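Local coordinates for protein carbohydrate deacetylase (Enterococcus faecalis, PDB 2I5I) that probably removes acetyl groups from acetylated carbohydrates with the help of a magnesium ion, a step in the breakdown of oligosaccharides, at residues Leu39-Tyr44 with Asp111-Ser116; Ala72-Pro77 with Ser83-Ala88; Glu47-Ala52 with Met118-Arg123; Val101-Val106 with Leu141-Ala146. All coordinates share one frame; numbering follows the deposited sequence.

Contact 1 (Leu39-Tyr44 with Asp111-Ser116); sequences LPTSPY and DAQIIS
The ring of P40 lies on the flank of helix 103-117, its CG 3.3 Å from the backbone O of Q113 and its CB 3.9 Å from CB of S116. Next to it, the methyl of T41 rests against the amide end of Q113, with CG2 3.8 Å from NE2, and the two side chains run at a slant to each other. With chi1 at 38°, T41 OG1 sits between its own backbone N and carbonyl carbon, while CG2 is left to face the glutamine. T41 OG1 donates to a water 2.9 Å away, and the same water donates to Q113 OE1 at 2.8 Å. That OE1 also accepts from the backbone N of T66, and NE2 donates to E109 OE2, which should fix the amide's rotation. The S116 hydroxyl turns back into its own helix, S116 OG donating to A112 O at 2.8 Å; the backbone N of S116 reaches that oxygen from the opposite face. The T41 hydroxyl, the Q113 amide and S116 OG thus all have polar partners, leaving a proline ring packed on the helix backbone beside a water bridge, near the predicted magnesium ligand H130.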
loop_
_atom_site.group_PDB
_atom_site.type_symbol
_atom_site.label_atom_id
_atom_site.label_comp_id
_atom_site.label_asym_id
_atom_site.label_seq_id
_atom_site.Cartn_x
_atom_site.Cartn_y
_atom_site.Cartn_z
ATOM N N LEU A 39 16.201 5.990 -16.981
ATOM C CA LEU A 39 17.516 6.606 -16.857
ATOM C C LEU A 39 18.013 6.692 -15.426
ATOM O O LEU A 39 17.658 7.613 -14.677
ATOM C CB LEU A 39 17.469 8.000 -17.468
ATOM C CG LEU A 39 17.096 8.153 -18.943
ATOM C CD1 LEU A 39 16.410 9.488 -19.178
ATOM C CD2 LEU A 39 18.354 8.019 -19.821
ATOM N N PRO A 40 18.895 5.808 -14.971
ATOM C CA PRO A 40 19.515 5.980 -13.665
ATOM C C PRO A 40 20.375 7.231 -13.509
ATOM O O PRO A 40 20.698 7.667 -12.396
ATOM C CB PRO A 40 20.442 4.753 -13.514
ATOM C CG PRO A 40 20.447 4.084 -14.834
ATOM C CD PRO A 40 19.346 4.599 -15.685
ATOM N N THR A 41 20.780 7.837 -14.619
ATOM C CA THR A 41 21.599 9.033 -14.631
ATOM C C THR A 41 20.764 10.264 -14.299
ATOM O O THR A 41 21.282 11.355 -14.069
ATOM C CB THR A 41 22.275 9.241 -16.007
ATOM O OG1 THR A 41 21.381 8.868 -17.056
ATOM C CG2 THR A 41 23.498 8.334 -16.071
ATOM N N SER A 42 19.445 10.050 -14.265
ATOM C CA SER A 42 18.534 11.141 -13.918
ATOM C C SER A 42 18.281 11.266 -12.432
ATOM O O SER A 42 18.055 10.317 -11.695
ATOM C CB SER A 42 17.193 10.896 -14.628
ATOM O OG SER A 42 16.382 12.058 -14.517
ATOM N N PRO A 43 18.286 12.481 -11.892
ATOM C CA PRO A 43 18.106 12.562 -10.424
ATOM C C PRO A 43 16.726 12.086 -9.976
ATOM O O PRO A 43 16.531 11.696 -8.825
ATOM C CB PRO A 43 18.304 14.044 -10.143
ATOM C CG PRO A 43 18.133 14.743 -11.432
ATOM C CD PRO A 43 18.458 13.770 -12.539
ATOM N N TYR A 44 15.754 12.086 -10.871
ATOM C CA TYR A 44 14.392 11.627 -10.640
ATOM C C TYR A 44 14.236 10.121 -10.763
ATOM O O TYR A 44 13.118 9.608 -10.657
ATOM C CB TYR A 44 13.451 12.290 -11.667
ATOM C CG TYR A 44 13.591 13.785 -11.668
ATOM C CD1 TYR A 44 13.048 14.508 -10.603
ATOM C CD2 TYR A 44 14.239 14.474 -12.679
ATOM C CE1 TYR A 44 13.155 15.873 -10.566
ATOM C CE2 TYR A 44 14.341 15.852 -12.627
ATOM C CZ TYR A 44 13.796 16.545 -11.574
ATOM O OH TYR A 44 13.896 17.915 -11.501
ATOM N N ASP A 111 28.320 -0.065 -17.085
ATOM C CA ASP A 111 28.239 -1.032 -15.996
ATOM C C ASP A 111 27.757 -0.315 -14.738
ATOM O O ASP A 111 26.884 -0.775 -14.002
ATOM C CB ASP A 111 29.603 -1.671 -15.798
ATOM C CG ASP A 111 29.729 -2.616 -14.621
ATOM O OD1 ASP A 111 29.168 -3.740 -14.669
ATOM O OD2 ASP A 111 30.400 -2.249 -13.640
ATOM N N ALA A 112 28.330 0.843 -14.468
ATOM C CA ALA A 112 27.918 1.685 -13.349
ATOM C C ALA A 112 26.441 2.066 -13.452
ATOM O O ALA A 112 25.741 2.126 -12.440
ATOM C CB ALA A 112 28.791 2.927 -13.330
ATOM N N GLN A 113 25.957 2.319 -14.667
ATOM C CA GLN A 113 24.559 2.711 -14.835
ATOM C C GLN A 113 23.632 1.561 -14.508
ATOM O O GLN A 113 22.511 1.699 -14.027
ATOM C CB GLN A 113 24.303 3.218 -16.261
ATOM C CG GLN A 113 24.796 4.662 -16.412
ATOM C CD GLN A 113 24.713 5.178 -17.835
ATOM O OE1 GLN A 113 23.827 4.856 -18.635
ATOM N NE2 GLN A 113 25.661 6.039 -18.202
ATOM N N ILE A 114 24.120 0.352 -14.771
ATOM C CA ILE A 114 23.282 -0.820 -14.510
ATOM C C ILE A 114 23.225 -1.059 -13.020
ATOM O O ILE A 114 22.156 -1.312 -12.469
ATOM C CB ILE A 114 23.798 -2.063 -15.258
ATOM C CG1 ILE A 114 23.578 -1.949 -16.762
ATOM C CG2 ILE A 114 23.194 -3.326 -14.673
ATOM C CD1 ILE A 114 24.335 -2.976 -17.585
ATOM N N ILE A 115 24.382 -0.958 -12.362
ATOM C CA ILE A 115 24.406 -1.114 -10.905
ATOM C C ILE A 115 23.544 -0.054 -10.221
ATOM O O ILE A 115 22.865 -0.336 -9.237
ATOM C CB ILE A 115 25.842 -1.047 -10.387
ATOM C CG1 ILE A 115 26.585 -2.359 -10.749
ATOM C CG2 ILE A 115 25.950 -0.756 -8.921
ATOM C CD1 ILE A 115 27.739 -2.015 -11.647
ATOM N N SER A 116 23.564 1.147 -10.775
ATOM C CA SER A 116 22.784 2.261 -10.263
ATOM C C SER A 116 21.286 1.957 -10.398
ATOM O O SER A 116 20.570 2.220 -9.441
ATOM C CB SER A 116 23.132 3.564 -10.955
ATOM O OG SER A 116 24.481 3.908 -10.696
HETATM O O HOH W 1 21.357 6.099 -17.965
#

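Contact 2 (Ala72-Pro77 with Ser83-Ala88); sequences AKPILP and SLVDEA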
loop_
_atom_site.group_PDB
_atom_site.type_symbol
_atom_site.label_atom_id
_atom_site.label_comp_id
_atom_site.label_asym_id
_atom_site.label_seq_id
_atom_site.Cartn_x
_atom_site.Cartn_y
_atom_site.Cartn_z
ATOM N N ALA A 72 23.261 16.281 -18.057
ATOM C CA ALA A 72 23.538 15.311 -17.007
ATOM C C ALA A 72 25.009 14.893 -17.061
ATOM O O ALA A 72 25.703 15.134 -18.051
ATOM C CB ALA A 72 22.647 14.103 -17.159
ATOM N N LYS A 73 25.437 14.289 -15.984
ATOM C CA LYS A 73 26.790 13.796 -15.806
ATOM C C LYS A 73 26.755 12.270 -15.728
ATOM O O LYS A 73 25.751 11.675 -15.358
ATOM C CB LYS A 73 27.396 14.340 -14.522
ATOM C CG LYS A 73 27.385 15.854 -14.386
ATOM C CD LYS A 73 28.138 16.307 -13.147
ATOM C CE LYS A 73 28.666 17.715 -13.326
ATOM N NZ LYS A 73 29.486 18.173 -12.185
ATOM N N PRO A 74 27.860 11.611 -16.043
ATOM C CA PRO A 74 27.922 10.167 -15.795
ATOM C C PRO A 74 27.837 9.843 -14.315
ATOM O O PRO A 74 28.068 10.672 -13.438
ATOM C CB PRO A 74 29.292 9.758 -16.331
ATOM C CG PRO A 74 29.972 10.986 -16.806
ATOM C CD PRO A 74 29.074 12.165 -16.633
ATOM N N ILE A 75 27.536 8.576 -14.045
ATOM C CA ILE A 75 27.567 8.009 -12.704
ATOM C C ILE A 75 28.955 8.063 -12.084
ATOM O O ILE A 75 29.186 8.434 -10.927
ATOM C CB ILE A 75 27.076 6.552 -12.754
ATOM C CG1 ILE A 75 25.636 6.373 -13.291
ATOM C CG2 ILE A 75 27.193 5.892 -11.404
ATOM C CD1 ILE A 75 24.671 7.143 -12.400
ATOM N N LEU A 76 29.978 7.665 -12.861
ATOM C CA LEU A 76 31.341 7.630 -12.364
ATOM C C LEU A 76 31.977 9.018 -12.381
ATOM O O LEU A 76 31.656 9.835 -13.242
ATOM C CB LEU A 76 32.182 6.657 -13.204
ATOM C CG LEU A 76 31.743 5.189 -13.148
ATOM C CD1 LEU A 76 32.538 4.340 -14.129
ATOM C CD2 LEU A 76 31.880 4.653 -11.729
ATOM N N PRO A 77 32.849 9.281 -11.423
ATOM C CA PRO A 77 33.487 10.620 -11.379
ATOM C C PRO A 77 34.264 10.837 -12.675
ATOM O O PRO A 77 34.739 9.907 -13.327
ATOM C CB PRO A 77 34.394 10.566 -10.167
ATOM C CG PRO A 77 34.035 9.344 -9.400
ATOM C CD PRO A 77 33.309 8.421 -10.324
ATOM N N SER A 83 36.962 10.707 -21.022
ATOM C CA SER A 83 36.655 10.787 -22.443
ATOM C C SER A 83 35.172 11.001 -22.705
ATOM O O SER A 83 34.716 11.250 -23.814
ATOM C CB SER A 83 37.079 9.474 -23.124
ATOM O OG SER A 83 36.110 8.456 -22.853
ATOM N N LEU A 84 34.376 10.856 -21.640
ATOM C CA LEU A 84 32.933 10.867 -21.817
ATOM C C LEU A 84 32.347 12.261 -21.598
ATOM O O LEU A 84 31.164 12.438 -21.927
ATOM C CB LEU A 84 32.282 9.888 -20.849
ATOM C CG LEU A 84 32.702 8.423 -20.904
ATOM C CD1 LEU A 84 31.667 7.564 -20.175
ATOM C CD2 LEU A 84 32.882 7.918 -22.331
ATOM N N VAL A 85 33.142 13.184 -21.072
ATOM C CA VAL A 85 32.558 14.463 -20.663
ATOM C C VAL A 85 33.134 15.728 -21.260
ATOM O O VAL A 85 34.295 15.804 -21.645
ATOM C CB VAL A 85 32.707 14.590 -19.132
ATOM C CG1 VAL A 85 32.107 13.342 -18.484
ATOM C CG2 VAL A 85 34.150 14.792 -18.726
ATOM N N ASP A 86 32.295 16.763 -21.307
ATOM C CA ASP A 86 32.790 18.074 -21.744
ATOM C C ASP A 86 33.603 18.720 -20.638
ATOM O O ASP A 86 33.878 18.155 -19.578
ATOM C CB ASP A 86 31.625 18.942 -22.209
ATOM C CG ASP A 86 30.660 19.386 -21.121
ATOM O OD1 ASP A 86 30.976 19.313 -19.931
ATOM O OD2 ASP A 86 29.549 19.845 -21.494
ATOM N N GLU A 87 34.013 19.974 -20.847
ATOM C CA GLU A 87 34.867 20.640 -19.878
ATOM C C GLU A 87 34.269 20.761 -18.489
ATOM O O GLU A 87 35.024 20.843 -17.503
ATOM C CB GLU A 87 35.202 22.055 -20.395
ATOM C CG GLU A 87 34.100 23.060 -20.048
ATOM C CD GLU A 87 34.354 24.417 -20.674
ATOM O OE1 GLU A 87 35.516 24.869 -20.620
ATOM O OE2 GLU A 87 33.409 25.025 -21.219
ATOM N N ALA A 88 32.932 20.779 -18.382
ATOM C CA ALA A 88 32.340 20.926 -17.046
ATOM C C ALA A 88 31.853 19.593 -16.493
ATOM O O ALA A 88 31.232 19.534 -15.423
ATOM C CB ALA A 88 31.217 21.961 -17.059
HETATM O O HOH W 2 30.027 20.806 -13.129
#
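A water carries the polar link between the two arms of this loop: it accepts from K73 NZ at 2.8 Å and donates to A88 O at 2.9 Å. Directly, K73 NZ stays 3.9 Å from A88 O, and the carbon before it, CE, is about as close. K73 gets there with a long chain extended beyond CG, so that its end nears the other arm although its CB does not point at it. The apolar half of the contact is a single proline-valine touch. CG of P74 meets CG1 of V85 at 3.6 Å, with the ring CD hardly farther, and the two side chains cross at about a right angle. V85 can offer this methyl because, with chi1 at -54°, CG1 is placed beside its backbone N and opposite its carbonyl carbon. Beyond V85 the chain turns at D86, whose OD1 accepts from A88 N at 2.9 Å in an Asx turn; the N-H meets the carboxylate from above its plane. The same oxygen accepts from Y90 N. On the first arm, I75 and L76 pack on the second subunit. Both arms belong to the long excursion between strand 60-65 and helix 94-97, which lies against helix 103-117: E109 of that helix accepts from the backbone N of I75 and of L76 and packs against P74 and L84, while S83 N donates to E105.

Contact 3 (Glu47-Ala52 with Met118-Arg123); sequences EAMESA and MKSGRR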
loop_
_atom_site.group_PDB
_atom_site.type_symbol
_atom_site.label_atom_id
_atom_site.label_comp_id
_atom_site.label_asym_id
_atom_site.label_seq_id
_atom_site.Cartn_x
_atom_site.Cartn_y
_atom_site.Cartn_z
ATOM N N GLU A 47 12.705 8.161 -7.583
ATOM C CA GLU A 47 11.295 8.566 -7.421
ATOM C C GLU A 47 10.402 7.913 -8.450
ATOM O O GLU A 47 9.297 7.413 -8.199
ATOM C CB GLU A 47 11.192 10.091 -7.518
ATOM C CG GLU A 47 11.877 10.794 -6.358
ATOM C CD GLU A 47 12.059 12.277 -6.601
ATOM O OE1 GLU A 47 11.686 12.747 -7.688
ATOM O OE2 GLU A 47 12.577 12.953 -5.685
ATOM N N ALA A 48 10.869 7.896 -9.697
ATOM C CA ALA A 48 10.122 7.251 -10.765
ATOM C C ALA A 48 9.886 5.783 -10.466
ATOM O O ALA A 48 8.812 5.198 -10.656
ATOM C CB ALA A 48 10.874 7.435 -12.082
HETATM N N MSE A 49 10.929 5.111 -9.958
HETATM C CA MSE A 49 10.788 3.685 -9.710
HETATM C C MSE A 49 9.821 3.438 -8.560
HETATM O O MSE A 49 9.042 2.488 -8.567
HETATM C CB MSE A 49 12.193 3.095 -9.466
HETATM C CG MSE A 49 13.072 3.203 -10.707
HETATM SE SE MSE A 49 12.546 2.187 -12.104
HETATM C CE MSE A 49 12.603 0.559 -11.356
ATOM N N GLU A 50 9.829 4.334 -7.570
ATOM C CA GLU A 50 8.836 4.253 -6.491
ATOM C C GLU A 50 7.422 4.462 -7.028
ATOM O O GLU A 50 6.486 3.718 -6.687
ATOM C CB GLU A 50 9.156 5.307 -5.426
ATOM C CG GLU A 50 8.146 5.504 -4.318
ATOM C CD GLU A 50 7.742 4.260 -3.568
ATOM O OE1 GLU A 50 8.467 3.242 -3.583
ATOM O OE2 GLU A 50 6.663 4.302 -2.936
ATOM N N SER A 51 7.211 5.451 -7.871
ATOM C CA SER A 51 5.875 5.690 -8.434
ATOM C C SER A 51 5.365 4.482 -9.191
ATOM O O SER A 51 4.223 4.013 -9.170
ATOM C CB SER A 51 5.920 6.922 -9.342
ATOM O OG SER A 51 4.651 7.248 -9.859
ATOM N N ALA A 52 6.311 3.872 -9.943
ATOM C CA ALA A 52 5.888 2.652 -10.646
ATOM C C ALA A 52 5.460 1.556 -9.690
ATOM O O ALA A 52 4.473 0.857 -9.927
ATOM C CB ALA A 52 7.034 2.200 -11.561
HETATM N N MSE A 118 19.958 -0.881 -10.226
HETATM C CA MSE A 118 19.561 -1.918 -9.265
HETATM C C MSE A 118 19.520 -1.384 -7.836
HETATM O O MSE A 118 19.059 -2.082 -6.934
HETATM C CB MSE A 118 20.437 -3.183 -9.415
HETATM C CG MSE A 118 20.044 -3.912 -10.701
HETATM SE SE MSE A 118 20.910 -5.459 -11.109
HETATM C CE MSE A 118 22.550 -5.039 -10.657
ATOM N N LYS A 119 19.940 -0.154 -7.593
ATOM C CA LYS A 119 19.728 0.510 -6.299
ATOM C C LYS A 119 18.234 0.729 -6.048
ATOM O O LYS A 119 17.818 0.950 -4.905
ATOM C CB LYS A 119 20.508 1.822 -6.234
ATOM C CG LYS A 119 22.018 1.604 -6.147
ATOM C CD LYS A 119 22.807 2.890 -5.958
ATOM C CE LYS A 119 24.210 2.715 -6.525
ATOM N NZ LYS A 119 25.014 3.963 -6.424
ATOM N N SER A 120 17.425 0.617 -7.092
ATOM C CA SER A 120 15.972 0.649 -6.985
ATOM C C SER A 120 15.398 -0.595 -6.320
ATOM O O SER A 120 14.185 -0.722 -6.102
ATOM C CB SER A 120 15.430 0.815 -8.407
ATOM O OG SER A 120 15.419 -0.425 -9.092
ATOM N N GLY A 121 16.257 -1.567 -6.019
ATOM C CA GLY A 121 15.899 -2.885 -5.553
ATOM C C GLY A 121 15.392 -3.847 -6.602
ATOM O O GLY A 121 14.980 -4.974 -6.290
ATOM N N ARG A 122 15.415 -3.476 -7.854
ATOM C CA ARG A 122 14.868 -4.197 -8.977
ATOM C C ARG A 122 15.944 -4.409 -10.059
ATOM O O ARG A 122 16.736 -3.522 -10.330
ATOM C CB ARG A 122 13.719 -3.494 -9.675
ATOM C CG ARG A 122 12.283 -3.844 -9.366
ATOM C CD ARG A 122 11.387 -2.797 -10.029
ATOM N NE ARG A 122 10.756 -3.261 -11.261
ATOM C CZ ARG A 122 9.648 -2.775 -11.803
ATOM N NH1 ARG A 122 8.992 -1.768 -11.231
ATOM N NH2 ARG A 122 9.165 -3.291 -12.935
ATOM N N ARG A 123 15.882 -5.604 -10.641
ATOM C CA ARG A 123 16.738 -5.894 -11.788
ATOM C C ARG A 123 16.110 -5.315 -13.036
ATOM O O ARG A 123 14.903 -5.522 -13.221
ATOM C CB ARG A 123 16.864 -7.417 -11.909
ATOM C CG ARG A 123 17.967 -7.892 -12.842
ATOM C CD ARG A 123 18.228 -9.383 -12.583
ATOM N NE ARG A 123 19.481 -9.716 -13.265
ATOM C CZ ARG A 123 20.667 -9.728 -12.681
ATOM N NH1 ARG A 123 20.902 -9.454 -11.407
ATOM N NH2 ARG A 123 21.701 -10.056 -13.451
HETATM O O HOH W 3 9.951 -0.173 -9.081
#
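The selenomethionine M49 turns its methyl into the angle between S120 and R122, with CE 3.7 Å from S120 OG and 3.8 Å from R122 CD. Two bends, at chi2 -67° and chi3 -59°, bring CE back over S120 and against the CD of R122, midway along the arginine chain. A52, one turn farther along helix 45-55, adds its CB at 4.4 Å from R122 NH1, approaching the guanidinium obliquely. The polar exchange between the segments goes through a water at the guanidinium edge, in its plane: it accepts from R122 NH1 at 2.8 Å and donates to the backbone O of M49 at 2.9 Å. The arginine chain bends at chi3, and beyond that bend its NH2 donates to L59 O. Helix 45-55 follows strand 35-38 and precedes strand 60-65, so the contact joins a helix of the parallel beta/alpha fold to the turn that leads from helix 103-117 into strand 127-129. In that turn S120 OG accepts from R122 N at 3.3 Å, an ST turn with an N-H...O angle of 141°, and it donates to F117 O; the hydroxyl thus links F117 O to the backbone of R122. I61 of strand 60-65 packs against M49, A52 and R122 alike, and F14 meets A52. Farther out, R123 forms a salt bridge with E259 of the second subunit, whose L255 packs on K119, while E47 of helix 45-55 forms a salt bridge with R30 of the third subunit.

Contact 4 (Val101-Val106 with Leu141-Ala146); sequences VNLEEV and LGVALA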
loop_
_atom_site.group_PDB
_atom_site.type_symbol
_atom_site.label_atom_id
_atom_site.label_comp_id
_atom_site.label_asym_id
_atom_site.label_seq_id
_atom_site.Cartn_x
_atom_site.Cartn_y
_atom_site.Cartn_z
ATOM N N VAL A 101 34.618 9.332 -27.290
ATOM C CA VAL A 101 34.594 8.384 -26.192
ATOM C C VAL A 101 35.547 7.205 -26.406
ATOM O O VAL A 101 35.741 6.769 -27.539
ATOM C CB VAL A 101 33.169 7.839 -25.945
ATOM C CG1 VAL A 101 32.207 8.967 -25.594
ATOM C CG2 VAL A 101 32.671 7.091 -27.166
ATOM N N ASN A 102 36.099 6.737 -25.309
ATOM C CA ASN A 102 36.950 5.580 -25.125
ATOM C C ASN A 102 36.133 4.374 -24.679
ATOM O O ASN A 102 35.406 4.405 -23.696
ATOM C CB ASN A 102 38.028 5.923 -24.095
ATOM C CG ASN A 102 38.804 4.724 -23.587
ATOM O OD1 ASN A 102 38.309 3.967 -22.754
ATOM N ND2 ASN A 102 40.029 4.537 -24.071
ATOM N N LEU A 103 36.238 3.256 -25.393
ATOM C CA LEU A 103 35.328 2.143 -25.212
ATOM C C LEU A 103 35.380 1.524 -23.829
ATOM O O LEU A 103 34.346 1.071 -23.348
ATOM C CB LEU A 103 35.609 1.060 -26.269
ATOM C CG LEU A 103 35.114 1.433 -27.665
ATOM C CD1 LEU A 103 35.721 0.499 -28.705
ATOM C CD2 LEU A 103 33.595 1.413 -27.727
ATOM N N GLU A 104 36.549 1.501 -23.213
ATOM C CA GLU A 104 36.718 0.947 -21.886
ATOM C C GLU A 104 35.976 1.809 -20.855
ATOM O O GLU A 104 35.365 1.251 -19.942
ATOM C CB GLU A 104 38.189 0.827 -21.480
ATOM N N GLU A 105 36.074 3.120 -21.043
ATOM C CA GLU A 105 35.338 4.042 -20.176
ATOM C C GLU A 105 33.834 3.864 -20.391
ATOM O O GLU A 105 33.100 3.902 -19.409
ATOM C CB GLU A 105 35.761 5.480 -20.421
ATOM C CG GLU A 105 37.198 5.753 -20.009
ATOM C CD GLU A 105 37.653 7.160 -20.282
ATOM O OE1 GLU A 105 36.843 8.000 -20.724
ATOM O OE2 GLU A 105 38.850 7.431 -20.057
ATOM N N VAL A 106 33.414 3.674 -21.634
ATOM C CA VAL A 106 31.994 3.457 -21.924
ATOM C C VAL A 106 31.522 2.196 -21.207
ATOM O O VAL A 106 30.465 2.132 -20.585
ATOM C CB VAL A 106 31.716 3.372 -23.426
ATOM C CG1 VAL A 106 30.219 3.174 -23.699
ATOM C CG2 VAL A 106 32.205 4.627 -24.138
ATOM N N LEU A 141 27.928 -0.881 -29.859
ATOM C CA LEU A 141 27.149 -2.104 -29.796
ATOM C C LEU A 141 27.843 -3.244 -29.072
ATOM O O LEU A 141 27.296 -3.949 -28.226
ATOM C CB LEU A 141 26.865 -2.613 -31.225
ATOM C CG LEU A 141 25.957 -3.835 -31.328
ATOM C CD1 LEU A 141 24.705 -3.655 -30.477
ATOM C CD2 LEU A 141 25.584 -4.100 -32.782
ATOM N N GLY A 142 29.101 -3.467 -29.458
ATOM C CA GLY A 142 29.920 -4.489 -28.835
ATOM C C GLY A 142 29.985 -4.340 -27.326
ATOM O O GLY A 142 30.012 -5.337 -26.618
ATOM N N VAL A 143 30.015 -3.096 -26.845
ATOM C CA VAL A 143 30.108 -2.837 -25.420
ATOM C C VAL A 143 28.769 -3.153 -24.746
ATOM O O VAL A 143 28.823 -3.713 -23.647
ATOM C CB VAL A 143 30.498 -1.385 -25.133
ATOM C CG1 VAL A 143 30.377 -1.073 -23.644
ATOM C CG2 VAL A 143 31.929 -1.106 -25.582
ATOM N N ALA A 144 27.687 -2.784 -25.428
ATOM C CA ALA A 144 26.358 -3.130 -24.940
ATOM C C ALA A 144 26.190 -4.642 -24.859
ATOM O O ALA A 144 25.657 -5.153 -23.874
ATOM C CB ALA A 144 25.259 -2.517 -25.790
ATOM N N LEU A 145 26.602 -5.386 -25.880
ATOM C CA LEU A 145 26.420 -6.835 -25.877
ATOM C C LEU A 145 27.234 -7.492 -24.785
ATOM O O LEU A 145 26.810 -8.449 -24.122
ATOM C CB LEU A 145 26.791 -7.448 -27.237
ATOM C CG LEU A 145 25.773 -7.098 -28.344
ATOM C CD1 LEU A 145 26.459 -7.114 -29.701
ATOM C CD2 LEU A 145 24.576 -8.019 -28.282
ATOM N N ALA A 146 28.438 -6.954 -24.541
ATOM C CA ALA A 146 29.267 -7.484 -23.469
ATOM C C ALA A 146 28.561 -7.326 -22.118
ATOM O O ALA A 146 28.599 -8.243 -21.300
ATOM C CB ALA A 146 30.636 -6.826 -23.445
#
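Two helices that flank the parallel sheet, 103-117 and 138-151, meet here near the start of the first, and V143 is the residue of the second that bridges the gap. Its two methyls are divided between two partners. CG2 touches L103 CD2 at 3.7 Å and lies 3.9 Å from L103 O, while CG1 faces V106, 4.3 Å from CG1 of that valine. A chi1 of 171° sets CG1 opposite the backbone N of V143 and CG2 opposite its carbonyl carbon, splitting the methyls between residues three apart on the facing helix. L103 swings its end inward although its CB is not aimed at V143, and the two side chains lie at a slant. Just before L103, N102 N-caps the helix: its OD1 accepts from E105 N at 2.9 Å, in the carbonyl plane and with an N-H...O angle of 158°. L140 extends the apolar patch under L103 and V106, and Y107 and W110 carry it along V143 toward A144 and A146. The contact is aliphatic packing between neighbouring helices outside a parallel sheet, as in beta/alpha folds.

In the fold
Along the chain, contacts 1 and 3 open first, in the loop after strand 35-38 and on helix 45-55; contact 2 is nested inside the loops they close, and contact 4 follows it in series. The segments of contacts 1 and 3 alternate, and contact 4 crosses both. Helix 103-117 is common to contacts 1 and 4, centres about 16 Å apart, and contact 3 uses the turn beyond it. Contact 2 touches contact 1 through I75 and L76, 13 Å between centres, and contact 4 through S83 and L84. Contacts 3 and 4 are farthest apart, 25 Å between centres. Helix 103-117 thereby joins the 39-44 loop, near the predicted metal ligand H130, to helix 138-151, and contacts 1 to 3 also reach the second subunit.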